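Local structure of lumazine protein (Photobacterium kishitanii, 3A3G) at residues L43-S48 with K80-V85. The protein binds 6,7-dimethyl-8-ribityllumazine and acts as an antenna that shifts the bioluminescence of bacterial luciferase to shorter wavelength. Numbering follows the deposited sequence.
With DLZ (1-deoxy-1-(6,7-dimethyl-2,4-dioxo-3,4-dihydropteridin-8(2H)-yl)-D-ribitol), chain C.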
ATOM      1  N   LEU A  43      -1.856   7.862   2.852  1.00  9.68           N
ATOM      2  CA  LEU A  43      -1.334   6.494   2.754  1.00  9.05           C
ATOM      3  C   LEU A  43      -0.578   6.303   1.445  1.00  8.94           C
ATOM      4  O   LEU A  43      -1.056   6.643   0.353  1.00  7.90           O
ATOM      5  CB  LEU A  43      -2.421   5.415   2.877  1.00  8.95           C
ATOM      6  CG  LEU A  43      -3.298   5.270   4.132  1.00 10.34           C
ATOM      7  CD1 LEU A  43      -4.039   3.927   4.133  1.00 11.05           C
ATOM      8  CD2 LEU A  43      -2.506   5.423   5.431  1.00  9.05           C
ATOM      9  N   VAL A  44       0.616   5.767   1.570  1.00  8.07           N
ATOM     10  CA  VAL A  44       1.397   5.410   0.420  1.00  8.55           C
ATOM     11  C   VAL A  44       1.679   3.921   0.562  1.00  9.61           C
ATOM     12  O   VAL A  44       2.338   3.498   1.538  1.00 10.66           O
ATOM     13  CB  VAL A  44       2.743   6.162   0.399  1.00 10.09           C
ATOM     14  CG1 VAL A  44       3.568   5.778  -0.883  1.00  6.06           C
ATOM     15  CG2 VAL A  44       2.504   7.687   0.438  1.00  8.69           C
ATOM     16  N   ASN A  45       1.259   3.111  -0.412  1.00  8.63           N
ATOM     17  CA  ASN A  45       1.280   1.631  -0.191  1.00  8.05           C
ATOM     18  C   ASN A  45       0.729   1.234   1.165  1.00  8.57           C
ATOM     19  O   ASN A  45       1.259   0.331   1.828  1.00 10.15           O
ATOM     20  CB  ASN A  45       2.674   1.032  -0.369  1.00  8.22           C
ATOM     21  CG  ASN A  45       3.089   0.894  -1.848  1.00  8.99           C
ATOM     22  OD1 ASN A  45       2.252   0.889  -2.752  1.00  9.85           O
ATOM     23  ND2 ASN A  45       4.398   0.791  -2.082  1.00  8.15           N
ATOM     24  N   GLY A  46      -0.350   1.891   1.586  1.00  9.19           N
ATOM     25  CA  GLY A  46      -1.033   1.567   2.861  1.00  8.60           C
ATOM     26  C   GLY A  46      -0.370   2.148   4.086  1.00  8.91           C
ATOM     27  O   GLY A  46      -0.854   1.972   5.201  1.00  7.97           O
ATOM     28  N   CYS A  47       0.768   2.823   3.902  1.00  8.78           N
ATOM     29  CA  CYS A  47       1.529   3.295   5.064  1.00  8.37           C
ATOM     30  C   CYS A  47       1.293   4.780   5.257  1.00  8.55           C
ATOM     31  O   CYS A  47       1.481   5.583   4.329  1.00  8.15           O
ATOM     32  CB  CYS A  47       3.049   3.013   4.894  1.00  8.72           C
ATOM     33  SG  CYS A  47       4.075   3.519   6.308  1.00  9.05           S
ATOM     34  N   SER A  48       0.893   5.147   6.463  1.00  8.58           N
ATOM     35  CA  SER A  48       0.757   6.568   6.819  1.00  8.69           C
ATOM     36  C   SER A  48       2.102   7.319   6.857  1.00  9.13           C
ATOM     37  O   SER A  48       3.018   6.943   7.624  1.00  8.53           O
ATOM     38  CB  SER A  48       0.036   6.685   8.163  1.00  8.57           C
ATOM     39  OG  SER A  48      -0.142   8.034   8.466  1.00 12.77           O
ATOM     40  N   LYS A  80       5.807   1.693  -8.814  1.00 10.35           N
ATOM     41  CA  LYS A  80       4.462   2.274  -8.663  1.00 11.25           C
ATOM     42  C   LYS A  80       3.961   2.048  -7.251  1.00 10.15           C
ATOM     43  O   LYS A  80       4.003   0.907  -6.743  1.00 10.25           O
ATOM     44  CB  LYS A  80       3.561   1.593  -9.662  1.00 11.75           C
ATOM     45  CG  LYS A  80       2.129   1.873  -9.582  1.00 17.60           C
ATOM     46  CD  LYS A  80       1.510   1.590 -10.965  1.00 24.11           C
ATOM     47  CE  LYS A  80       0.409   0.546 -10.895  1.00 29.95           C
ATOM     48  NZ  LYS A  80       0.935  -0.880 -11.172  1.00 33.43           N
ATOM     49  N   VAL A  81       3.497   3.116  -6.602  1.00  9.28           N
ATOM     50  CA  VAL A  81       3.072   2.997  -5.207  1.00  9.61           C
ATOM     51  C   VAL A  81       1.578   3.308  -5.174  1.00  9.89           C
ATOM     52  O   VAL A  81       1.098   4.065  -6.000  1.00 10.18           O
ATOM     53  CB  VAL A  81       3.837   3.936  -4.211  1.00  9.07           C
ATOM     54  CG1 VAL A  81       5.344   3.568  -4.171  1.00 10.54           C
ATOM     55  CG2 VAL A  81       3.694   5.465  -4.590  1.00  8.96           C
ATOM     56  N   ASN A  82       0.842   2.752  -4.223  1.00  9.76           N
ATOM     57  CA  ASN A  82      -0.603   3.101  -4.132  1.00  9.79           C
ATOM     58  C   ASN A  82      -0.804   4.357  -3.317  1.00  9.78           C
ATOM     59  O   ASN A  82      -0.153   4.521  -2.283  1.00  9.35           O
ATOM     60  CB  ASN A  82      -1.392   1.964  -3.487  1.00  9.48           C
ATOM     61  CG  ASN A  82      -1.398   0.695  -4.334  1.00  9.33           C
ATOM     62  OD1 ASN A  82      -1.373   0.752  -5.578  1.00  7.59           O
ATOM     63  ND2 ASN A  82      -1.489  -0.446  -3.668  1.00  4.98           N
ATOM     64  N   LEU A  83      -1.716   5.230  -3.754  1.00  7.43           N
ATOM     65  CA  LEU A  83      -1.943   6.475  -3.039  1.00  6.94           C
ATOM     66  C   LEU A  83      -3.387   6.597  -2.527  1.00  7.48           C
ATOM     67  O   LEU A  83      -4.342   6.321  -3.277  1.00  7.72           O
ATOM     68  CB  LEU A  83      -1.642   7.682  -3.955  1.00  5.67           C
ATOM     69  CG  LEU A  83      -0.237   7.708  -4.571  1.00  7.32           C
ATOM     70  CD1 LEU A  83      -0.135   8.877  -5.586  1.00  3.02           C
ATOM     71  CD2 LEU A  83       0.923   7.814  -3.513  1.00  3.99           C
ATOM     72  N   GLU A  84      -3.561   7.065  -1.297  1.00  8.74           N
ATOM     73  CA  GLU A  84      -4.910   7.374  -0.776  1.00  9.75           C
ATOM     74  C   GLU A  84      -4.866   8.535   0.193  1.00 10.90           C
ATOM     75  O   GLU A  84      -4.156   8.486   1.222  1.00 10.19           O
ATOM     76  CB  GLU A  84      -5.539   6.187  -0.039  1.00 10.07           C
ATOM     77  CG  GLU A  84      -6.970   6.519   0.552  1.00  9.92           C
ATOM     78  CD  GLU A  84      -7.673   5.322   1.225  1.00 12.70           C
ATOM     79  OE1 GLU A  84      -7.023   4.292   1.477  1.00 12.21           O
ATOM     80  OE2 GLU A  84      -8.897   5.446   1.498  1.00 16.40           O
ATOM     81  N   VAL A  85      -5.668   9.549  -0.116  1.00 12.16           N
ATOM     82  CA  VAL A  85      -5.838  10.740   0.726  1.00 14.10           C
ATOM     83  C   VAL A  85      -7.064  10.488   1.602  1.00 15.36           C
ATOM     84  O   VAL A  85      -8.031   9.838   1.127  1.00 16.38           O
ATOM     85  CB  VAL A  85      -5.974  12.024  -0.183  1.00 14.00           C
ATOM     86  CG1 VAL A  85      -6.271  13.273   0.610  1.00 16.83           C
ATOM     87  CG2 VAL A  85      -4.678  12.277  -0.952  1.00 14.25           C
TER
HETATM   88  C7  DLZ C 191       2.164   7.787  11.488  1.00  7.76           C
HETATM   89  C7A DLZ C 191       3.175   8.243  10.640  1.00  8.05           C
HETATM   90  C5A DLZ C 191       3.047   9.510  10.065  1.00  9.33           C
HETATM   91  C6  DLZ C 191       1.887  10.273  10.300  1.00  9.52           C
HETATM   92  N5  DLZ C 191       4.095  10.001   9.257  1.00 10.61           N
HETATM   93  C4A DLZ C 191       5.255   9.222   8.976  1.00  9.36           C
HETATM   94  C4  DLZ C 191       6.300   9.626   8.117  1.00  8.89           C
HETATM   95  O4  DLZ C 191       6.327  10.693   7.501  1.00  8.56           O
HETATM   96  N3  DLZ C 191       7.412   8.818   7.949  1.00  7.79           N
HETATM   97  C2  DLZ C 191       7.495   7.606   8.581  1.00  8.43           C
HETATM   98  O2  DLZ C 191       8.469   6.879   8.433  1.00  8.43           O
HETATM   99  N1  DLZ C 191       6.473   7.193   9.386  1.00  7.90           N
HETATM  100  C8  DLZ C 191       5.355   7.972   9.577  1.00  8.93           C
HETATM  101  N8  DLZ C 191       4.372   7.489  10.415  1.00  8.29           N
HETATM  102  C1' DLZ C 191       4.594   6.148  11.020  1.00  8.46           C
HETATM  103  C2' DLZ C 191       4.322   4.982  10.044  1.00  6.76           C
HETATM  104  O2' DLZ C 191       2.971   5.027   9.529  1.00  7.03           O
HETATM  105  C3' DLZ C 191       4.473   3.680  10.832  1.00  7.75           C
HETATM  106  O3' DLZ C 191       5.790   3.719  11.340  1.00 12.74           O
HETATM  107  C4' DLZ C 191       4.337   2.428   9.983  1.00  7.07           C
HETATM  108  O4' DLZ C 191       2.997   2.229   9.489  1.00  8.38           O
HETATM  109  C5' DLZ C 191       4.719   1.195  10.813  1.00 10.03           C
HETATM  110  O5' DLZ C 191       4.895   0.137   9.870  1.00  8.07           O
HETATM  111  O   HOH W   1       5.576  -0.146  -4.589  1.00 13.91           O
HETATM  112  O   HOH W   2      -2.097   3.418  -0.108  1.00  6.64           O
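Asn45 reaches from a tight turn to the edge of strand 80-84, its side chain at about a right angle to that of Val81. Its OD1 accepts the backbone N-H of Asn82 in a nearly straight bond (Asn82 N to Asn45 OD1 2.8 Å, 166° at the hydrogen), although the donor stands 42° out of the amide plane. Asn168 ND2 also binds this oxygen. Asn45 ND2 lies 3.6 Å from Val81 CG1 and shares a water with Lys80 O. In return Asn45 N, 2.7 Å from Asn82 O, meets a lone pair of that carbonyl, so main chain and side chain of one residue grip Asn82 by both its backbone polar groups. With CG1 anti to the backbone N (chi1 -179°), Val44 sets this methyl obliquely against Val81, 3.7 Å from Val81 CG2; Ile26 joins Val44 and Val81. On the other face Leu43 and Glu84 run side by side, their backbones joined by two hydrogen bonds (Leu43 N to Glu84 O 2.9 Å). The extended Glu84 carries its carboxylate past Leu43 CD1 to the backbone N-H groups of Lys3 and Gly4. Val44 to Cys47 form the type I' turn of a two-residue beta hairpin, beyond which Ser48 O accepts a hydrogen bond from the lumazine's ribityl O2' (2.7 Å). Hairpin and strand 80-84 belong to the six-stranded barrel of the N-terminal lumazine-binding domain, as in riboflavin synthase.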